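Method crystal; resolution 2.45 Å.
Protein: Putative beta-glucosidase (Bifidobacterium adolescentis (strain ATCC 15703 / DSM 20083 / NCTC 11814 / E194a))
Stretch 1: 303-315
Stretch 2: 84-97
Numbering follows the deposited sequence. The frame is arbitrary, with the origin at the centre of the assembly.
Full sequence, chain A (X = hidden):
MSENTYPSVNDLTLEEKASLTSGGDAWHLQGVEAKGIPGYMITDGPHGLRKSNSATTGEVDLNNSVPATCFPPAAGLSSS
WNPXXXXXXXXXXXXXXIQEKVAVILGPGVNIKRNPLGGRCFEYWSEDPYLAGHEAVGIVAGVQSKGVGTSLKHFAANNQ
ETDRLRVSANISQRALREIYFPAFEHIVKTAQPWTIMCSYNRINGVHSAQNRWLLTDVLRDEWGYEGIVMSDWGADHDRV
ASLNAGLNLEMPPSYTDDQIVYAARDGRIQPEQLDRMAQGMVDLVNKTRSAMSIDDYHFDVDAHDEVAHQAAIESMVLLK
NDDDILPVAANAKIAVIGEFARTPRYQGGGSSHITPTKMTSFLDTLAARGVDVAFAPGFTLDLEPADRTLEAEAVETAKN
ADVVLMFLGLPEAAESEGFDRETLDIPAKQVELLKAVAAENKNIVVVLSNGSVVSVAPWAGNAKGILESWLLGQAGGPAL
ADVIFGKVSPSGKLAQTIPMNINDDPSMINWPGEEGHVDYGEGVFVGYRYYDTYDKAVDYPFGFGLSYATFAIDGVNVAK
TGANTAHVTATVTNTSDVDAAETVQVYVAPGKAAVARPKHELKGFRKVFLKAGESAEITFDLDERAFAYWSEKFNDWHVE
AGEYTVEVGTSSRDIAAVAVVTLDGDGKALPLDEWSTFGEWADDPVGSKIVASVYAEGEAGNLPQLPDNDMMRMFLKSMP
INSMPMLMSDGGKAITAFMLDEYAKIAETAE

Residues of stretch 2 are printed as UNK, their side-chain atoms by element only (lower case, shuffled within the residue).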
ATOM      1  N   ALA A 303      19.709  10.854 -11.555  1.00 36.30           N
ATOM      2  CA  ALA A 303      18.619  11.604 -10.940  1.00 35.48           C
ATOM      3  C   ALA A 303      17.545  10.670 -10.402  1.00 34.85           C
ATOM      4  O   ALA A 303      17.017  10.887  -9.306  1.00 33.97           O
ATOM      5  CB  ALA A 303      18.017  12.586 -11.939  1.00 36.15           C
ATOM      6  N   HIS A 304      17.204   9.626 -11.165  1.00 35.93           N
ATOM      7  CA  HIS A 304      16.201   8.674 -10.700  1.00 35.82           C
ATOM      8  C   HIS A 304      16.723   7.852  -9.529  1.00 37.81           C
ATOM      9  O   HIS A 304      15.967   7.519  -8.609  1.00 36.32           O
ATOM     10  CB  HIS A 304      15.773   7.753 -11.845  1.00 34.22           C
ATOM     11  CG  HIS A 304      14.950   8.429 -12.896  1.00 33.53           C
ATOM     12  ND1 HIS A 304      14.306   7.733 -13.896  1.00 33.00           N
ATOM     13  CD2 HIS A 304      14.673   9.737 -13.111  1.00 33.79           C
ATOM     14  CE1 HIS A 304      13.660   8.582 -14.676  1.00 32.74           C
ATOM     15  NE2 HIS A 304      13.870   9.805 -14.225  1.00 33.25           N
ATOM     16  N   ASP A 305      18.019   7.531  -9.536  1.00 41.81           N
ATOM     17  CA  ASP A 305      18.604   6.793  -8.424  1.00 45.84           C
ATOM     18  C   ASP A 305      18.595   7.614  -7.144  1.00 44.52           C
ATOM     19  O   ASP A 305      18.524   7.047  -6.046  1.00 42.31           O
ATOM     20  CB  ASP A 305      20.030   6.365  -8.770  1.00 53.16           C
ATOM     21  CG  ASP A 305      20.681   5.566  -7.668  1.00 58.51           C
ATOM     22  OD1 ASP A 305      20.110   4.533  -7.266  1.00 59.62           O
ATOM     23  OD2 ASP A 305      21.761   5.971  -7.201  1.00 62.45           O
ATOM     24  N   GLU A 306      18.645   8.944  -7.266  1.00 45.04           N
ATOM     25  CA  GLU A 306      18.564   9.799  -6.088  1.00 45.26           C
ATOM     26  C   GLU A 306      17.146   9.861  -5.545  1.00 40.11           C
ATOM     27  O   GLU A 306      16.953   9.947  -4.328  1.00 39.97           O
ATOM     28  CB  GLU A 306      19.065  11.201  -6.419  1.00 50.12           C
ATOM     29  CG  GLU A 306      20.555  11.281  -6.656  1.00 53.99           C
ATOM     30  CD  GLU A 306      20.981  12.636  -7.177  1.00 56.16           C
ATOM     31  OE1 GLU A 306      20.095  13.488  -7.401  1.00 56.99           O
ATOM     32  OE2 GLU A 306      22.202  12.851  -7.347  1.00 57.62           O
ATOM     33  N   VAL A 307      16.146   9.824  -6.422  1.00 36.91           N
ATOM     34  CA  VAL A 307      14.773   9.705  -5.947  1.00 33.54           C
ATOM     35  C   VAL A 307      14.606   8.398  -5.183  1.00 31.30           C
ATOM     36  O   VAL A 307      13.989   8.363  -4.111  1.00 31.01           O
ATOM     37  CB  VAL A 307      13.789   9.822  -7.128  1.00 32.32           C
ATOM     38  CG1 VAL A 307      12.355   9.562  -6.679  1.00 30.51           C
ATOM     39  CG2 VAL A 307      13.905  11.204  -7.765  1.00 32.03           C
ATOM     40  N   ALA A 308      15.189   7.312  -5.702  1.00 30.46           N
ATOM     41  CA  ALA A 308      15.177   6.037  -4.992  1.00 29.66           C
ATOM     42  C   ALA A 308      15.959   6.114  -3.686  1.00 29.13           C
ATOM     43  O   ALA A 308      15.603   5.447  -2.708  1.00 27.22           O
ATOM     44  CB  ALA A 308      15.744   4.933  -5.885  1.00 30.57           C
ATOM     45  N   HIS A 309      17.027   6.913  -3.657  1.00 29.81           N
ATOM     46  CA  HIS A 309      17.780   7.103  -2.422  1.00 31.04           C
ATOM     47  C   HIS A 309      16.911   7.762  -1.360  1.00 31.48           C
ATOM     48  O   HIS A 309      16.855   7.298  -0.214  1.00 28.69           O
ATOM     49  CB  HIS A 309      19.034   7.936  -2.706  1.00 32.79           C
ATOM     50  CG  HIS A 309      19.971   8.052  -1.542  1.00 33.26           C
ATOM     51  ND1 HIS A 309      19.792   7.356  -0.365  1.00 32.69           N
ATOM     52  CD2 HIS A 309      21.094   8.790  -1.375  1.00 34.51           C
ATOM     53  CE1 HIS A 309      20.765   7.660   0.476  1.00 34.00           C
ATOM     54  NE2 HIS A 309      21.567   8.529  -0.112  1.00 35.29           N
ATOM     55  N   GLN A 310      16.224   8.848  -1.724  1.00 31.11           N
ATOM     56  CA  GLN A 310      15.352   9.518  -0.763  1.00 30.76           C
ATOM     57  C   GLN A 310      14.146   8.651  -0.415  1.00 28.32           C
ATOM     58  O   GLN A 310      13.734   8.586   0.750  1.00 27.20           O
ATOM     59  CB  GLN A 310      14.903  10.879  -1.301  1.00 32.19           C
ATOM     60  CG  GLN A 310      14.024  11.655  -0.321  1.00 34.01           C
ATOM     61  CD  GLN A 310      14.732  11.970   1.005  1.00 36.38           C
ATOM     62  OE1 GLN A 310      15.955  12.111   1.060  1.00 37.63           O
ATOM     63  NE2 GLN A 310      13.956  12.061   2.081  1.00 36.08           N
ATOM     64  N   ALA A 311      13.566   7.978  -1.411  1.00 27.45           N
ATOM     65  CA  ALA A 311      12.462   7.062  -1.135  1.00 27.00           C
ATOM     66  C   ALA A 311      12.900   5.929  -0.210  1.00 24.96           C
ATOM     67  O   ALA A 311      12.110   5.449   0.611  1.00 24.48           O
ATOM     68  CB  ALA A 311      11.896   6.504  -2.441  1.00 23.90           C
ATOM     69  N   ALA A 312      14.144   5.467  -0.351  1.00 25.82           N
ATOM     70  CA  ALA A 312      14.635   4.400   0.515  1.00 28.11           C
ATOM     71  C   ALA A 312      14.827   4.890   1.944  1.00 29.51           C
ATOM     72  O   ALA A 312      14.534   4.162   2.898  1.00 31.11           O
ATOM     73  CB  ALA A 312      15.937   3.819  -0.036  1.00 28.33           C
ATOM     74  N   ILE A 313      15.321   6.119   2.109  1.00 30.15           N
ATOM     75  CA  ILE A 313      15.520   6.678   3.444  1.00 30.28           C
ATOM     76  C   ILE A 313      14.210   6.695   4.221  1.00 30.18           C
ATOM     77  O   ILE A 313      14.155   6.309   5.396  1.00 30.40           O
ATOM     78  CB  ILE A 313      16.134   8.087   3.348  1.00 30.09           C
ATOM     79  CG1 ILE A 313      17.576   8.006   2.849  1.00 32.33           C
ATOM     80  CG2 ILE A 313      16.051   8.798   4.678  1.00 29.76           C
ATOM     81  CD1 ILE A 313      18.272   9.342   2.790  1.00 33.01           C
ATOM     82  N   GLU A 314      13.133   7.143   3.578  1.00 29.18           N
ATOM     83  CA  GLU A 314      11.844   7.272   4.244  1.00 28.81           C
ATOM     84  C   GLU A 314      11.039   5.977   4.269  1.00 27.76           C
ATOM     85  O   GLU A 314       9.859   6.001   4.635  1.00 27.42           O
ATOM     86  CB  GLU A 314      11.050   8.399   3.593  1.00 27.92           C
ATOM     87  CG  GLU A 314      11.791   9.714   3.674  1.00 30.17           C
ATOM     88  CD  GLU A 314      10.906  10.910   3.426  1.00 32.30           C
ATOM     89  OE1 GLU A 314       9.700  10.850   3.744  1.00 32.09           O
ATOM     90  OE2 GLU A 314      11.430  11.916   2.913  1.00 34.76           O
ATOM     91  N   SER A 315      11.645   4.846   3.923  1.00 27.91           N
ATOM     92  CA  SER A 315      10.976   3.560   4.013  1.00 26.93           C
ATOM     93  C   SER A 315      11.331   2.802   5.284  1.00 30.25           C
ATOM     94  O   SER A 315      10.829   1.692   5.482  1.00 30.69           O
ATOM     95  CB  SER A 315      11.315   2.706   2.793  1.00 25.99           C
ATOM     96  OG  SER A 315      10.771   3.286   1.621  1.00 28.21           O
ATOM     97  N   UNK A  84       3.801  13.584  -1.447  1.00 28.23           N
ATOM     98  CA  UNK A  84       4.602  14.348  -2.394  1.00 29.62           C
ATOM     99  C   UNK A  84       5.806  13.538  -2.862  1.00 27.49           C
ATOM    100  O   UNK A  84       6.111  13.503  -4.057  1.00 27.15           O
ATOM    101  c   UNK A  84       5.050  15.673  -1.766  1.00 34.98           C
ATOM    102  o   UNK A  84       2.124  16.956   0.087  1.00 43.84           O
ATOM    103  c   UNK A  84       3.923  16.668  -1.471  1.00 38.56           C
ATOM    104  o   UNK A  84       3.684  15.516   0.608  1.00 42.62           O
ATOM    105  c   UNK A  84       3.190  16.359  -0.166  1.00 41.18           C
ATOM    106  N   UNK A  85       6.468  12.833  -1.945  1.00 27.68           N
ATOM    107  CA  UNK A  85       7.593  11.990  -2.340  1.00 28.25           C
ATOM    108  C   UNK A  85       7.137  10.823  -3.209  1.00 26.90           C
ATOM    109  O   UNK A  85       7.812  10.466  -4.181  1.00 27.05           O
ATOM    110  c   UNK A  85       9.393  10.407  -1.289  1.00 29.38           C
ATOM    111  c   UNK A  85       9.884   9.911   0.064  1.00 29.13           C
ATOM    112  c   UNK A  85       8.324  11.483  -1.097  1.00 29.42           C
ATOM    113  c   UNK A  85      10.538  10.945  -2.105  1.00 31.11           C
ATOM    114  N   UNK A  86       5.986  10.227  -2.883  1.00 24.93           N
ATOM    115  CA  UNK A  86       5.438   9.155  -3.708  1.00 23.46           C
ATOM    116  C   UNK A  86       5.058   9.684  -5.088  1.00 25.25           C
ATOM    117  O   UNK A  86       5.291   9.025  -6.110  1.00 23.66           O
ATOM    118  c   UNK A  86       4.240   8.510  -2.991  1.00 23.62           C
ATOM    119  c   UNK A  86       4.677   7.955  -1.630  1.00 19.39           C
ATOM    120  c   UNK A  86       3.578   7.452  -3.878  1.00 18.15           C
ATOM    121  c   UNK A  86       3.535   7.537  -0.740  1.00 19.03           C
ATOM    122  N   UNK A  87       4.498  10.898  -5.140  1.00 26.30           N
ATOM    123  CA  UNK A  87       4.198  11.526  -6.419  1.00 27.85           C
ATOM    124  C   UNK A  87       5.459  11.706  -7.242  1.00 29.75           C
ATOM    125  O   UNK A  87       5.420  11.639  -8.474  1.00 30.13           O
ATOM    126  c   UNK A  87       3.119  13.582  -7.444  1.00 29.50           C
ATOM    127  c   UNK A  87       3.520  12.879  -6.186  1.00 28.68           C
ATOM    128  c   UNK A  87       1.911  13.727  -8.037  1.00 29.64           C
ATOM    129  c   UNK A  87       3.385  14.769  -9.281  1.00 31.08           C
ATOM    130  n   UNK A  87       2.103  14.468  -9.176  1.00 30.03           N
ATOM    131  n   UNK A  87       4.021  14.246  -8.248  1.00 31.11           N
ATOM    132  N   UNK A  88       6.586  11.916  -6.572  1.00 32.73           N
ATOM    133  CA  UNK A  88       7.858  12.121  -7.244  1.00 34.23           C
ATOM    134  C   UNK A  88       8.424  10.812  -7.790  1.00 32.80           C
ATOM    135  O   UNK A  88       9.026  10.800  -8.871  1.00 33.11           O
ATOM    136  c   UNK A  88      10.101  13.281  -6.862  1.00 42.52           C
ATOM    137  c   UNK A  88       8.823  12.778  -6.266  1.00 37.80           C
ATOM    138  c   UNK A  88      10.867  14.151  -5.891  1.00 46.05           C
ATOM    139  n   UNK A  88      12.079  14.537  -6.272  1.00 48.00           N
ATOM    140  o   UNK A  88      10.369  14.484  -4.811  1.00 45.99           O
ATOM    141  N   UNK A  89       8.257   9.711  -7.046  1.00 29.81           N
ATOM    142  CA  UNK A  89       8.598   8.382  -7.555  1.00 26.83           C
ATOM    143  C   UNK A  89       7.812   8.061  -8.825  1.00 25.40           C
ATOM    144  O   UNK A  89       8.341   7.454  -9.765  1.00 26.04           O
ATOM    145  c   UNK A  89       8.636   5.925  -7.013  1.00 23.25           C
ATOM    146  c   UNK A  89       8.363   7.316  -6.465  1.00 24.78           C
ATOM    147  c   UNK A  89       9.228   7.585  -5.247  1.00 25.24           C
ATOM    148  N   UNK A  90       6.533   8.435  -8.863  1.00 24.19           N
ATOM    149  CA  UNK A  90       5.729   8.155 -10.043  1.00 23.35           C
ATOM    150  C   UNK A  90       6.222   8.883 -11.279  1.00 23.72           C
ATOM    151  O   UNK A  90       6.251   8.316 -12.378  1.00 22.98           O
ATOM    152  N   UNK A  91       6.604  10.153 -11.122  1.00 25.13           N
ATOM    153  CA  UNK A  91       7.125  10.914 -12.254  1.00 26.12           C
ATOM    154  C   UNK A  91       8.354  10.240 -12.849  1.00 24.74           C
ATOM    155  O   UNK A  91       8.501  10.173 -14.075  1.00 25.31           O
ATOM    156  o   UNK A  91       6.235  15.494 -11.233  1.00 33.98           O
ATOM    157  o   UNK A  91       7.599  14.514  -9.826  1.00 31.85           O
ATOM    158  c   UNK A  91       7.459  12.339 -11.825  1.00 28.09           C
ATOM    159  c   UNK A  91       6.735  14.471 -10.729  1.00 31.58           C
ATOM    160  c   UNK A  91       6.297  13.113 -11.251  1.00 28.61           C
ATOM    161  N   UNK A  92       9.251   9.737 -11.995  1.00 22.81           N
ATOM    162  CA  UNK A  92      10.440   9.059 -12.499  1.00 23.51           C
ATOM    163  C   UNK A  92      10.070   7.770 -13.225  1.00 23.73           C
ATOM    164  O   UNK A  92      10.627   7.468 -14.286  1.00 24.97           O
ATOM    165  c   UNK A  92      11.409   8.774 -11.352  1.00 23.19           C
ATOM    166  N   UNK A  93       9.121   7.008 -12.671  1.00 24.29           N
ATOM    167  CA  UNK A  93       8.646   5.788 -13.319  1.00 24.89           C
ATOM    168  C   UNK A  93       8.079   6.072 -14.709  1.00 25.54           C
ATOM    169  O   UNK A  93       8.304   5.303 -15.650  1.00 25.92           O
ATOM    170  c   UNK A  93       7.597   5.111 -12.436  1.00 25.38           C
ATOM    171  c   UNK A  93       8.153   4.518 -11.148  1.00 26.84           C
ATOM    172  c   UNK A  93       5.900   2.890 -10.889  1.00 25.96           C
ATOM    173  s   UNK A  93       6.878   4.047  -9.954  1.00 27.70           S
ATOM    174  N   UNK A  94       7.333   7.170 -14.858  1.00 25.00           N
ATOM    175  CA  UNK A  94       6.768   7.497 -16.162  1.00 23.97           C
ATOM    176  C   UNK A  94       7.856   7.861 -17.165  1.00 25.32           C
ATOM    177  O   UNK A  94       7.791   7.464 -18.335  1.00 24.53           O
ATOM    178  c   UNK A  94       5.767   8.640 -16.028  1.00 22.72           C
ATOM    179  N   UNK A  95       8.866   8.616 -16.729  1.00 27.33           N
ATOM    180  CA  UNK A  95       9.940   9.006 -17.636  1.00 28.46           C
ATOM    181  C   UNK A  95      10.713   7.789 -18.129  1.00 29.60           C
ATOM    182  O   UNK A  95      11.154   7.747 -19.284  1.00 29.58           O
ATOM    183  o   UNK A  95      10.889  13.495 -15.950  1.00 32.13           O
ATOM    184  c   UNK A  95      10.870   9.997 -16.941  1.00 29.32           C
ATOM    185  c   UNK A  95      11.115  12.266 -15.886  1.00 31.78           C
ATOM    186  c   UNK A  95      10.210  11.334 -16.652  1.00 30.21           C
ATOM    187  o   UNK A  95      12.049  11.771 -15.215  1.00 32.16           O
ATOM    188  N   UNK A  96      10.875   6.778 -17.276  1.00 29.95           N
ATOM    189  CA  UNK A  96      11.506   5.553 -17.746  1.00 31.46           C
ATOM    190  C   UNK A  96      10.604   4.830 -18.738  1.00 29.73           C
ATOM    191  O   UNK A  96      11.088   4.257 -19.721  1.00 30.30           O
ATOM    192  o   UNK A  96      14.127   4.910 -13.669  1.00 36.11           O
ATOM    193  o   UNK A  96      13.157   3.187 -14.611  1.00 35.31           O
ATOM    194  c   UNK A  96      11.862   4.653 -16.561  1.00 32.51           C
ATOM    195  c   UNK A  96      13.370   4.414 -14.526  1.00 35.30           C
ATOM    196  c   UNK A  96      12.704   5.359 -15.512  1.00 34.68           C
ATOM    197  N   UNK A  97       9.286   4.880 -18.518  1.00 27.55           N
ATOM    198  CA  UNK A  97       8.355   4.314 -19.489  1.00 26.16           C
ATOM    199  C   UNK A  97       8.444   5.041 -20.819  1.00 26.21           C
ATOM    200  O   UNK A  97       8.344   4.415 -21.880  1.00 27.11           O
ATOM    201  c   UNK A  97       6.920   4.378 -18.963  1.00 24.80           C
ATOM    202  s   UNK A  97       6.542   3.292 -17.580  1.00 23.99           S
TER

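Stretch 2 is helical throughout and packs against the helix 303-313 in a nearly antiparallel arrangement, the two N-to-C directions lying 151° apart and the axes approaching to 10.0 Å.

Position 84 carries three carbons in a row, the third bearing two oxygens, and touches nothing on stretch 1; the carboxylate at that length makes it Glu84. Position 85 has four carbons forked at the second, and its CB points toward the partner helix, where the branched end meets Gln310, Ala311 and Glu314. This is Leu85, whose CD2 lies 4.0 Å from Ala311 CA and 3.7 Å from Glu314 CD, while CD1 is 4.0 Å from Gln310 CG. Position 86 also has four carbons, but forked at the first, with one arm two carbons long; its CA-to-CB bond points away from stretch 1, and it is Ile86. At 87 one carbon leads to a five-membered ring of three carbons and two nitrogens, out of reach of the partner, which identifies His87.

Position 88 shows three carbons, the third holding one oxygen and one nitrogen, an amide whose end lies near Val307. This is Gln88, an exposed residue whose extended side chain brings NE2 to 4.1 Å from Val307 CG2. Position 89 has one carbon carrying two others; its CA-to-CB bond points sideways, yet a branch carbon still meets Val307 and Ala311. It is Val89, with CG2 at 4.0 Å from both Val307 CG1 and Ala311 CB. Position 90 has no side-chain atoms and is Gly90. Position 91, three carbons ending in two oxygens, makes no contact with stretch 1 and is Glu91.

A single carbon at 92 points toward the His304 ring, so the residue is Ala92. Its CB sits 3.8 Å from the ring centroid and only 5° off the normal, a CH-pi contact over one face. Position 93 is an unbranched chain of two carbons, a sulfur and a terminal carbon, whose CA-to-CB bond points away from the partner and which makes no contact: Met93. The lone carbon at 94 points sideways without contact and belongs to Ala94.

Positions 95 and 96 each have three carbons, the third with two oxygens, and both carboxylates come to the edge of the His304 ring. The first is Glu95, whose OE1 accepts a hydrogen bond from His304 NE2 at 2.9 Å; the second is Glu96, whose OE2 accepts one from His304 ND1 at 2.8 Å. At 97 one carbon bears a sulfur, out of reach of stretch 1, which gives Cys97.

The contact thus has a polar and an apolar end. His304 covers Ala92 with a ring face while both ring nitrogens donate near the ring plane to successive glutamates, fixing the ring's orientation. Farther along, Val307 and Ala311 pack on Val89, and Leu85 fills the space beside Ala311, where Gln310 NE2 donates to Glu314 OE2 at 2.7 Å within stretch 1. Together the two stretches bury 478 Å², mostly through His304, Leu85 and Val307.

Stretch 2 84-97: ELIHQVGEAMAEEC
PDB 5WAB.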